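Local coordinates for protein N(G),N(G)-dimethylarginine dimethylaminohydrolase (Pseudomonas aeruginosa, PDB 1H70) that hydrolyses N-omega-methylated arginines, the dimethyl form and the monomethyl form, to citrulline with release of dimethylamine or methylamine, at residues A[206-211]-A[229-234]; A[166-171]-A[186-191]; A[68-73]-A[124-129]. The protein carries 1 engineered substitution. All blocks are in the same frame, centred on the assembly; numbering follows the deposited sequence.

Interaction 1. Residues A[206-211]-A[229-234]; sequences CIWVNE and LGYRVI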
loop_
_atom_site.group_PDB
_atom_site.type_symbol
_atom_site.label_atom_id
_atom_site.label_comp_id
_atom_site.label_asym_id
_atom_site.label_seq_id
_atom_site.Cartn_x
_atom_site.Cartn_y
_atom_site.Cartn_z
ATOM N N CYS A 206 -0.575 3.203 -7.564
ATOM C CA CYS A 206 -1.843 2.743 -8.125
ATOM C C CYS A 206 -2.038 1.297 -7.684
ATOM O O CYS A 206 -1.093 0.670 -7.239
ATOM C CB CYS A 206 -1.861 2.757 -9.663
ATOM S SG CYS A 206 -1.725 4.396 -10.401
ATOM N N ILE A 207 -3.270 0.786 -7.781
ATOM C CA ILE A 207 -3.495 -0.629 -7.450
ATOM C C ILE A 207 -4.204 -1.441 -8.514
ATOM O O ILE A 207 -5.242 -1.068 -9.035
ATOM C CB ILE A 207 -4.284 -0.815 -6.127
ATOM C CG1 ILE A 207 -5.581 -0.005 -6.140
ATOM C CG2 ILE A 207 -3.400 -0.474 -4.930
ATOM C CD1 ILE A 207 -6.424 -0.192 -4.847
ATOM N N TRP A 208 -3.617 -2.594 -8.826
ATOM C CA TRP A 208 -4.237 -3.547 -9.714
ATOM C C TRP A 208 -5.166 -4.356 -8.813
ATOM O O TRP A 208 -4.758 -4.778 -7.721
ATOM C CB TRP A 208 -3.196 -4.487 -10.324
ATOM C CG TRP A 208 -3.765 -5.608 -11.151
ATOM C CD1 TRP A 208 -3.979 -5.568 -12.509
ATOM C CD2 TRP A 208 -4.191 -6.885 -10.705
ATOM N NE1 TRP A 208 -4.519 -6.762 -12.926
ATOM C CE2 TRP A 208 -4.638 -7.602 -11.838
ATOM C CE3 TRP A 208 -4.225 -7.520 -9.456
ATOM C CZ2 TRP A 208 -5.144 -8.903 -11.755
ATOM C CZ3 TRP A 208 -4.708 -8.827 -9.372
ATOM C CH2 TRP A 208 -5.151 -9.513 -10.515
ATOM N N VAL A 209 -6.407 -4.553 -9.247
ATOM C CA VAL A 209 -7.352 -5.420 -8.539
ATOM C C VAL A 209 -8.177 -6.142 -9.616
ATOM O O VAL A 209 -9.090 -5.563 -10.220
ATOM C CB VAL A 209 -8.371 -4.645 -7.629
ATOM C CG1 VAL A 209 -9.211 -5.649 -6.824
ATOM C CG2 VAL A 209 -7.699 -3.661 -6.657
ATOM N N ASN A 210 -7.855 -7.391 -9.901
ATOM C CA ASN A 210 -8.654 -8.171 -10.834
ATOM C C ASN A 210 -8.876 -7.554 -12.231
ATOM O O ASN A 210 -9.984 -7.553 -12.793
ATOM C CB ASN A 210 -9.991 -8.515 -10.156
ATOM C CG ASN A 210 -9.796 -9.430 -8.940
ATOM O OD1 ASN A 210 -8.705 -9.964 -8.727
ATOM N ND2 ASN A 210 -10.855 -9.624 -8.143
ATOM N N GLU A 211 -7.801 -7.045 -12.786
ATOM C CA GLU A 211 -7.771 -6.435 -14.125
ATOM C C GLU A 211 -8.303 -5.007 -14.196
ATOM O O GLU A 211 -8.302 -4.396 -15.263
ATOM C CB GLU A 211 -8.328 -7.339 -15.225
ATOM C CG GLU A 211 -7.672 -8.713 -15.386
ATOM C CD GLU A 211 -6.141 -8.799 -15.429
ATOM O OE1 GLU A 211 -5.414 -7.800 -15.622
ATOM O OE2 GLU A 211 -5.664 -9.954 -15.240
ATOM N N LEU A 229 -2.503 -0.384 -21.878
ATOM C CA LEU A 229 -2.047 -1.733 -21.612
ATOM C C LEU A 229 -3.205 -2.735 -21.597
ATOM O O LEU A 229 -2.969 -3.936 -21.760
ATOM C CB LEU A 229 -1.207 -1.779 -20.337
ATOM C CG LEU A 229 0.167 -1.128 -20.553
ATOM C CD1 LEU A 229 0.743 -0.621 -19.253
ATOM C CD2 LEU A 229 1.110 -2.094 -21.243
ATOM N N GLY A 230 -4.443 -2.263 -21.424
ATOM C CA GLY A 230 -5.600 -3.139 -21.466
ATOM C C GLY A 230 -6.413 -3.216 -20.188
ATOM O O GLY A 230 -7.407 -3.938 -20.120
ATOM N N TYR A 231 -5.988 -2.477 -19.170
ATOM C CA TYR A 231 -6.680 -2.468 -17.891
ATOM C C TYR A 231 -7.901 -1.551 -17.874
ATOM O O TYR A 231 -7.926 -0.537 -18.549
ATOM C CB TYR A 231 -5.733 -1.991 -16.790
ATOM C CG TYR A 231 -4.473 -2.810 -16.646
ATOM C CD1 TYR A 231 -4.506 -4.057 -16.071
ATOM C CD2 TYR A 231 -3.252 -2.317 -17.087
ATOM C CE1 TYR A 231 -3.347 -4.824 -15.927
ATOM C CE2 TYR A 231 -2.094 -3.054 -16.960
ATOM C CZ TYR A 231 -2.145 -4.304 -16.375
ATOM O OH TYR A 231 -0.976 -5.014 -16.255
ATOM N N ARG A 232 -8.896 -1.906 -17.063
ATOM C CA ARG A 232 -10.051 -1.038 -16.877
ATOM C C ARG A 232 -9.637 -0.025 -15.819
ATOM O O ARG A 232 -9.506 -0.384 -14.651
ATOM C CB ARG A 232 -11.267 -1.808 -16.377
ATOM C CG ARG A 232 -11.822 -2.769 -17.402
ATOM C CD ARG A 232 -13.031 -3.557 -16.909
ATOM N NE ARG A 232 -14.143 -2.691 -16.539
ATOM C CZ ARG A 232 -15.273 -3.146 -16.019
ATOM N NH1 ARG A 232 -15.449 -4.443 -15.814
ATOM N NH2 ARG A 232 -16.251 -2.299 -15.709
ATOM N N VAL A 233 -9.422 1.225 -16.229
ATOM C CA VAL A 233 -8.957 2.215 -15.265
ATOM C C VAL A 233 -10.081 2.964 -14.559
ATOM O O VAL A 233 -11.024 3.466 -15.185
ATOM C CB VAL A 233 -7.929 3.166 -15.904
ATOM C CG1 VAL A 233 -7.355 4.159 -14.882
ATOM C CG2 VAL A 233 -6.822 2.363 -16.566
ATOM N N ILE A 234 -9.977 3.013 -13.234
ATOM C CA ILE A 234 -10.946 3.721 -12.405
ATOM C C ILE A 234 -10.226 4.871 -11.710
ATOM O O ILE A 234 -9.239 4.631 -11.029
ATOM C CB ILE A 234 -11.564 2.797 -11.349
ATOM C CG1 ILE A 234 -12.179 1.560 -12.009
ATOM C CG2 ILE A 234 -12.593 3.573 -10.521
ATOM C CD1 ILE A 234 -12.595 0.483 -11.000
#
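Y231 meets W208 and E211 along one side of its ring. Its CE1 lies 3.6 Å from W208 CD1, at the edge of the indole and close to the indole plane. The planes are 82° apart and the rings meet obliquely. On the same carbon of Y231, E211 OE1 arrives at the ring edge, 3.6 Å from CE1. The carboxylate plane is tilted only 16° from the phenol ring. The third link is in the backbone: R232 N donates to E211 O over 3.1 Å.

E211 OE1 also accepts a hydrogen bond from W208 NE1 at 3.0 Å. The bond is nearly straight and lies in the indole plane. It reaches the carboxylate from well above its own plane. The glutamate can fold back onto the tryptophan because its chain bends at chi2 (-48°), while the turn carries E211 N over one indole face, near the rim. E211 OE2 is hydrogen-bonded to H173 NE2. Y231 OH is bonded to N175 ND2, and the rings of F1 and F3 pack against W208.

N210 and E211 form the tight link between strands 207-209 and 212-216, both with positive phi. Strand 232-236 runs parallel to 212-216 on its other side, and R232 also bonds to V213. The contact therefore joins the hairpin end to the start of the third strand of one mixed sheet, a unit of the pentein propeller fold.

With a partner on each carboxylate oxygen, the E211 head is probably held in one rotation. The W208 N-H and the C-H edge of Y231 both lie at OE1, and this would favour a charged carboxylate.

Interaction 2. Residues A[166-171]-A[186-191]; sequences TGLAYL and PEFQDF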
loop_
_atom_site.group_PDB
_atom_site.type_symbol
_atom_site.label_atom_id
_atom_site.label_comp_id
_atom_site.label_asym_id
_atom_site.label_seq_id
_atom_site.Cartn_x
_atom_site.Cartn_y
_atom_site.Cartn_z
ATOM N N THR A 166 5.515 4.345 -2.604
ATOM C CA THR A 166 5.243 5.743 -2.879
ATOM C C THR A 166 5.592 5.997 -4.341
ATOM O O THR A 166 4.965 6.825 -5.015
ATOM C CB THR A 166 6.146 6.627 -2.025
ATOM O OG1 THR A 166 5.719 6.579 -0.648
ATOM C CG2 THR A 166 6.072 8.101 -2.444
ATOM N N GLY A 167 6.631 5.312 -4.803
ATOM C CA GLY A 167 7.105 5.496 -6.168
ATOM C C GLY A 167 7.119 4.263 -7.042
ATOM O O GLY A 167 7.809 4.232 -8.065
ATOM N N LEU A 168 6.328 3.249 -6.692
ATOM C CA LEU A 168 6.315 2.012 -7.478
ATOM C C LEU A 168 4.982 1.295 -7.321
ATOM O O LEU A 168 4.345 1.382 -6.269
ATOM C CB LEU A 168 7.364 1.033 -6.968
ATOM C CG LEU A 168 8.821 1.119 -7.374
ATOM C CD1 LEU A 168 9.658 0.296 -6.397
ATOM C CD2 LEU A 168 8.964 0.617 -8.808
ATOM N N ALA A 169 4.595 0.585 -8.357
ATOM C CA ALA A 169 3.356 -0.184 -8.354
ATOM C C ALA A 169 3.407 -1.278 -9.391
ATOM O O ALA A 169 3.614 -0.996 -10.570
ATOM C CB ALA A 169 2.128 0.701 -8.636
ATOM N N TYR A 170 3.171 -2.510 -8.967
ATOM C CA TYR A 170 3.137 -3.636 -9.899
ATOM C C TYR A 170 1.724 -3.916 -10.335
ATOM O O TYR A 170 0.855 -4.103 -9.512
ATOM C CB TYR A 170 3.772 -4.888 -9.274
ATOM C CG TYR A 170 3.854 -6.062 -10.240
ATOM C CD1 TYR A 170 4.537 -5.944 -11.439
ATOM C CD2 TYR A 170 3.225 -7.275 -9.962
ATOM C CE1 TYR A 170 4.631 -7.001 -12.322
ATOM C CE2 TYR A 170 3.297 -8.343 -10.849
ATOM C CZ TYR A 170 4.004 -8.195 -12.026
ATOM O OH TYR A 170 4.087 -9.254 -12.922
ATOM N N LEU A 171 1.469 -3.887 -11.665
ATOM C CA LEU A 171 0.133 -4.085 -12.187
ATOM C C LEU A 171 -0.090 -5.453 -12.869
ATOM O O LEU A 171 -0.980 -5.591 -13.726
ATOM C CB LEU A 171 -0.169 -2.971 -13.186
ATOM C CG LEU A 171 0.110 -1.528 -12.740
ATOM C CD1 LEU A 171 -0.270 -0.568 -13.857
ATOM C CD2 LEU A 171 -0.662 -1.191 -11.459
ATOM N N PRO A 186 18.744 -1.727 -11.244
ATOM C CA PRO A 186 19.082 -2.981 -11.937
ATOM C C PRO A 186 18.084 -4.087 -11.650
ATOM O O PRO A 186 17.779 -4.858 -12.567
ATOM C CB PRO A 186 20.448 -3.355 -11.371
ATOM C CG PRO A 186 21.027 -2.054 -10.901
ATOM C CD PRO A 186 19.851 -1.253 -10.393
ATOM N N GLU A 187 17.592 -4.174 -10.407
ATOM C CA GLU A 187 16.640 -5.233 -10.054
ATOM C C GLU A 187 15.337 -5.160 -10.835
ATOM O O GLU A 187 14.613 -6.147 -10.872
ATOM C CB GLU A 187 16.125 -5.176 -8.604
ATOM C CG GLU A 187 16.839 -4.808 -7.345
ATOM C CD GLU A 187 17.191 -3.349 -7.143
ATOM O OE1 GLU A 187 16.890 -2.789 -6.063
ATOM O OE2 GLU A 187 17.863 -2.783 -8.022
ATOM N N PHE A 188 14.984 -3.996 -11.372
ATOM C CA PHE A 188 13.690 -3.871 -12.054
ATOM C C PHE A 188 13.789 -3.810 -13.597
ATOM O O PHE A 188 12.772 -3.607 -14.283
ATOM C CB PHE A 188 12.941 -2.614 -11.564
ATOM C CG PHE A 188 12.676 -2.542 -10.082
ATOM C CD1 PHE A 188 12.775 -1.315 -9.424
ATOM C CD2 PHE A 188 12.283 -3.650 -9.355
ATOM C CE1 PHE A 188 12.532 -1.218 -8.051
ATOM C CE2 PHE A 188 12.031 -3.554 -7.993
ATOM C CZ PHE A 188 12.156 -2.350 -7.347
ATOM N N GLN A 189 14.988 -3.965 -14.151
ATOM C CA GLN A 189 15.140 -3.830 -15.602
ATOM C C GLN A 189 14.509 -4.920 -16.483
ATOM O O GLN A 189 14.352 -4.693 -17.683
ATOM C CB GLN A 189 16.606 -3.574 -15.993
ATOM C CG GLN A 189 17.187 -2.277 -15.438
ATOM C CD GLN A 189 16.325 -1.035 -15.631
ATOM O OE1 GLN A 189 16.078 -0.584 -16.761
ATOM N NE2 GLN A 189 15.855 -0.462 -14.488
ATOM N N ASP A 190 14.132 -6.085 -15.945
ATOM C CA ASP A 190 13.492 -7.043 -16.842
ATOM C C ASP A 190 11.978 -6.823 -16.852
ATOM O O ASP A 190 11.244 -7.497 -17.548
ATOM C CB ASP A 190 13.924 -8.484 -16.605
ATOM C CG ASP A 190 15.336 -8.775 -17.142
ATOM O OD1 ASP A 190 15.894 -7.991 -17.944
ATOM O OD2 ASP A 190 15.947 -9.799 -16.775
ATOM N N PHE A 191 11.513 -5.830 -16.086
ATOM C CA PHE A 191 10.093 -5.503 -16.082
ATOM C C PHE A 191 9.827 -4.547 -17.258
ATOM O O PHE A 191 10.753 -3.958 -17.784
ATOM C CB PHE A 191 9.696 -4.728 -14.821
ATOM C CG PHE A 191 9.653 -5.551 -13.544
ATOM C CD1 PHE A 191 10.778 -5.690 -12.759
ATOM C CD2 PHE A 191 8.480 -6.148 -13.129
ATOM C CE1 PHE A 191 10.757 -6.422 -11.586
ATOM C CE2 PHE A 191 8.441 -6.891 -11.952
ATOM C CZ PHE A 191 9.577 -7.021 -11.177
#
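F191 N donates to F188 O over 3.1 Å and closes a type I beta turn, which presents both phenylalanines to strand 168-170. F188 takes L168 and F191 takes Y170. At the far end of Y170, OH is hydrogen-bonded to N174 N.

L168 and F188 come at each other from opposite directions. The leucine methyl CD1 sits 3.6 Å from F188 CE1 and 3.8 Å from F188 CZ, obliquely to the ring. The other methyl, CD2, stays further back at 4.1 Å from F188 CE1.

This part of the chain belongs to a mixed sheet of the pentein propeller. Strand 168-170 is an outer strand, antiparallel to 175-178, and 186-191 is the loop that leads into the outer strand 192-195 on the other side. The loop thus folds back over the sheet and touches the first strand.

Y170 and F191 cross at about a right angle. With the tyrosine CG anti to the backbone N (chi1 -176°), the ring runs out to F191, where Y170 CE1 lies 3.8 Å from F191 CE2. That approach is to the edge of the F191 ring and in its plane. The planes are 76° apart, and the pair is oblique. M120 and V122 of strand 119-122, in another sheet of the propeller, pack against Y170, and the ring of Y127 meets F188 edge-to-face.

Interaction 3. Residues A[68-73]-A[124-129]; sequences PVLCTS and DHFYIG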
loop_
_atom_site.group_PDB
_atom_site.type_symbol
_atom_site.label_atom_id
_atom_site.label_comp_id
_atom_site.label_asym_id
_atom_site.label_seq_id
_atom_site.Cartn_x
_atom_site.Cartn_y
_atom_site.Cartn_z
ATOM N N PRO A 68 0.104 -1.802 8.740
ATOM C CA PRO A 68 0.141 -2.768 9.845
ATOM C C PRO A 68 0.148 -4.261 9.505
ATOM O O PRO A 68 0.350 -5.057 10.422
ATOM C CB PRO A 68 -1.100 -2.417 10.680
ATOM C CG PRO A 68 -1.952 -1.530 9.830
ATOM C CD PRO A 68 -1.121 -0.982 8.733
ATOM N N VAL A 69 -0.050 -4.688 8.258
ATOM C CA VAL A 69 -0.093 -6.099 7.941
ATOM C C VAL A 69 0.304 -6.356 6.502
ATOM O O VAL A 69 0.120 -5.506 5.633
ATOM C CB VAL A 69 -1.531 -6.711 7.996
ATOM C CG1 VAL A 69 -1.440 -8.242 8.128
ATOM C CG2 VAL A 69 -2.423 -6.134 9.086
ATOM N N LEU A 70 0.854 -7.541 6.268
ATOM C CA LEU A 70 1.114 -8.019 4.920
ATOM C C LEU A 70 0.296 -9.294 4.742
ATOM O O LEU A 70 0.550 -10.292 5.415
ATOM C CB LEU A 70 2.590 -8.339 4.689
ATOM C CG LEU A 70 2.882 -8.862 3.283
ATOM C CD1 LEU A 70 2.771 -7.720 2.265
ATOM C CD2 LEU A 70 4.286 -9.547 3.234
ATOM N N CYS A 71 -0.674 -9.268 3.834
ATOM C CA CYS A 71 -1.485 -10.454 3.571
ATOM C C CYS A 71 -0.999 -11.136 2.298
ATOM O O CYS A 71 -0.959 -10.501 1.255
ATOM C CB CYS A 71 -2.937 -10.040 3.368
ATOM S SG CYS A 71 -3.573 -9.243 4.846
ATOM N N THR A 72 -0.657 -12.413 2.384
ATOM C CA THR A 72 -0.234 -13.162 1.204
ATOM C C THR A 72 -1.206 -14.310 0.951
ATOM O O THR A 72 -2.215 -14.442 1.633
ATOM C CB THR A 72 1.210 -13.715 1.356
ATOM O OG1 THR A 72 1.184 -14.884 2.195
ATOM C CG2 THR A 72 2.117 -12.703 2.057
ATOM N N SER A 73 -0.925 -15.157 -0.038
ATOM C CA SER A 73 -1.808 -16.295 -0.302
ATOM C C SER A 73 -1.565 -17.448 0.653
ATOM O O SER A 73 -2.337 -18.415 0.671
ATOM C CB SER A 73 -1.551 -16.826 -1.719
ATOM O OG SER A 73 -0.164 -17.106 -1.837
ATOM N N ASP A 124 5.295 -14.610 -6.420
ATOM C CA ASP A 124 5.621 -15.074 -5.063
ATOM C C ASP A 124 6.857 -14.358 -4.485
ATOM O O ASP A 124 7.364 -14.734 -3.412
ATOM C CB ASP A 124 5.819 -16.590 -5.038
ATOM C CG ASP A 124 4.584 -17.365 -5.438
ATOM O OD1 ASP A 124 3.440 -16.940 -5.136
ATOM O OD2 ASP A 124 4.697 -18.455 -6.057
ATOM N N HIS A 125 7.333 -13.317 -5.171
ATOM C CA HIS A 125 8.489 -12.550 -4.703
ATOM C C HIS A 125 8.014 -11.258 -4.058
ATOM O O HIS A 125 7.097 -10.608 -4.580
ATOM C CB HIS A 125 9.495 -12.207 -5.810
ATOM C CG HIS A 125 10.794 -11.699 -5.270
ATOM N ND1 HIS A 125 11.778 -12.546 -4.801
ATOM C CD2 HIS A 125 11.252 -10.439 -5.063
ATOM C CE1 HIS A 125 12.797 -11.828 -4.350
ATOM N NE2 HIS A 125 12.504 -10.545 -4.508
ATOM N N PHE A 126 8.634 -10.902 -2.936
ATOM C CA PHE A 126 8.267 -9.666 -2.221
ATOM C C PHE A 126 9.447 -8.720 -2.121
ATOM O O PHE A 126 10.445 -9.043 -1.483
ATOM C CB PHE A 126 7.717 -9.989 -0.823
ATOM C CG PHE A 126 6.389 -10.708 -0.845
ATOM C CD1 PHE A 126 6.336 -12.077 -1.085
ATOM C CD2 PHE A 126 5.211 -10.020 -0.660
ATOM C CE1 PHE A 126 5.097 -12.734 -1.113
ATOM C CE2 PHE A 126 3.984 -10.652 -0.691
ATOM C CZ PHE A 126 3.937 -12.028 -0.928
ATOM N N TYR A 127 9.353 -7.545 -2.763
ATOM C CA TYR A 127 10.433 -6.567 -2.710
ATOM C C TYR A 127 10.156 -5.683 -1.505
ATOM O O TYR A 127 9.048 -5.155 -1.368
ATOM C CB TYR A 127 10.474 -5.662 -3.947
ATOM C CG TYR A 127 10.841 -6.395 -5.199
ATOM C CD1 TYR A 127 9.861 -6.911 -6.010
ATOM C CD2 TYR A 127 12.172 -6.567 -5.559
ATOM C CE1 TYR A 127 10.174 -7.603 -7.184
ATOM C CE2 TYR A 127 12.509 -7.260 -6.729
ATOM C CZ TYR A 127 11.494 -7.783 -7.520
ATOM O OH TYR A 127 11.811 -8.468 -8.710
ATOM N N ILE A 128 11.160 -5.538 -0.651
ATOM C CA ILE A 128 11.020 -4.788 0.589
ATOM C C ILE A 128 11.978 -3.599 0.679
ATOM O O ILE A 128 13.200 -3.788 0.696
ATOM C CB ILE A 128 11.310 -5.718 1.786
ATOM C CG1 ILE A 128 10.408 -6.943 1.790
ATOM C CG2 ILE A 128 11.137 -4.918 3.091
ATOM C CD1 ILE A 128 10.761 -7.928 2.921
ATOM N N GLY A 129 11.438 -2.376 0.740
ATOM C CA GLY A 129 12.302 -1.205 0.829
ATOM C C GLY A 129 12.885 -0.960 2.217
ATOM O O GLY A 129 12.224 -1.186 3.254
#
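L70 holds its CG anti to the backbone N (chi1 179°), which sends the isobutyl group across to F126. The phenylalanine answers with its CG beside its own backbone N (chi1 -67°), and its ring reaches toward strand 69-71. T72 is turned to bring its methyl, not its hydroxyl, to the same ring.

Both aliphatic groups rest on the same side of the F126 ring. L70 CD2 lies 4.0 Å from F126 CD2 and 4.1 Å from F126 CE2. T72 CG2 comes closer, at 3.6 Å from F126 CZ, with T72 CB behind it at 3.9 Å from the same ring carbon. Both approaches are oblique to the ring. F126 CE2 is touched by both methyls, with T72 CG2 at 3.9 Å from it, so leucine and threonine lie next to each other.

The contact is purely apolar. The T72 hydroxyl is satisfied within its own turn: OG1 is hydrogen-bonded to C75 O and R74 N. These two bonds probably hold the threonine rotation that puts the methyl on F126.

The two strands belong to different mixed sheets of the propeller, so the contact is a seam between neighbouring sheets. It is not far from the substrate pocket, with the L70 side chain about 10 Å from the bound citrulline. L70 is also covered by M142 of helix 136-148, and F126 by L146 of that helix and by I119 and M121 of strand 119-122. V69, next to L70, packs on I93 and V97 of helix 89-100.

Interaction 3 is the most buried; interactions 1 and 2 are partly buried. Interaction 1 joins the hairpin end and an outer strand of one sheet; interaction 2 lays the loop before strand 192-195 against the first strand of its own sheet. Interaction 3 joins two sheets. Chemistry follows place. At the hairpin end, interaction 1 mixes a carboxylate, an indole and a backbone bond, while interactions 2 and 3 meet through rings and methyl groups. Y231 OH of interaction 1 has a weak hydrogen bond to L171 O of interaction 2. Y127, in the 124-129 segment of interaction 3, packs on F188 and F191 of interaction 2. Interactions 1 and 3 do not touch; interaction 2 bridges them.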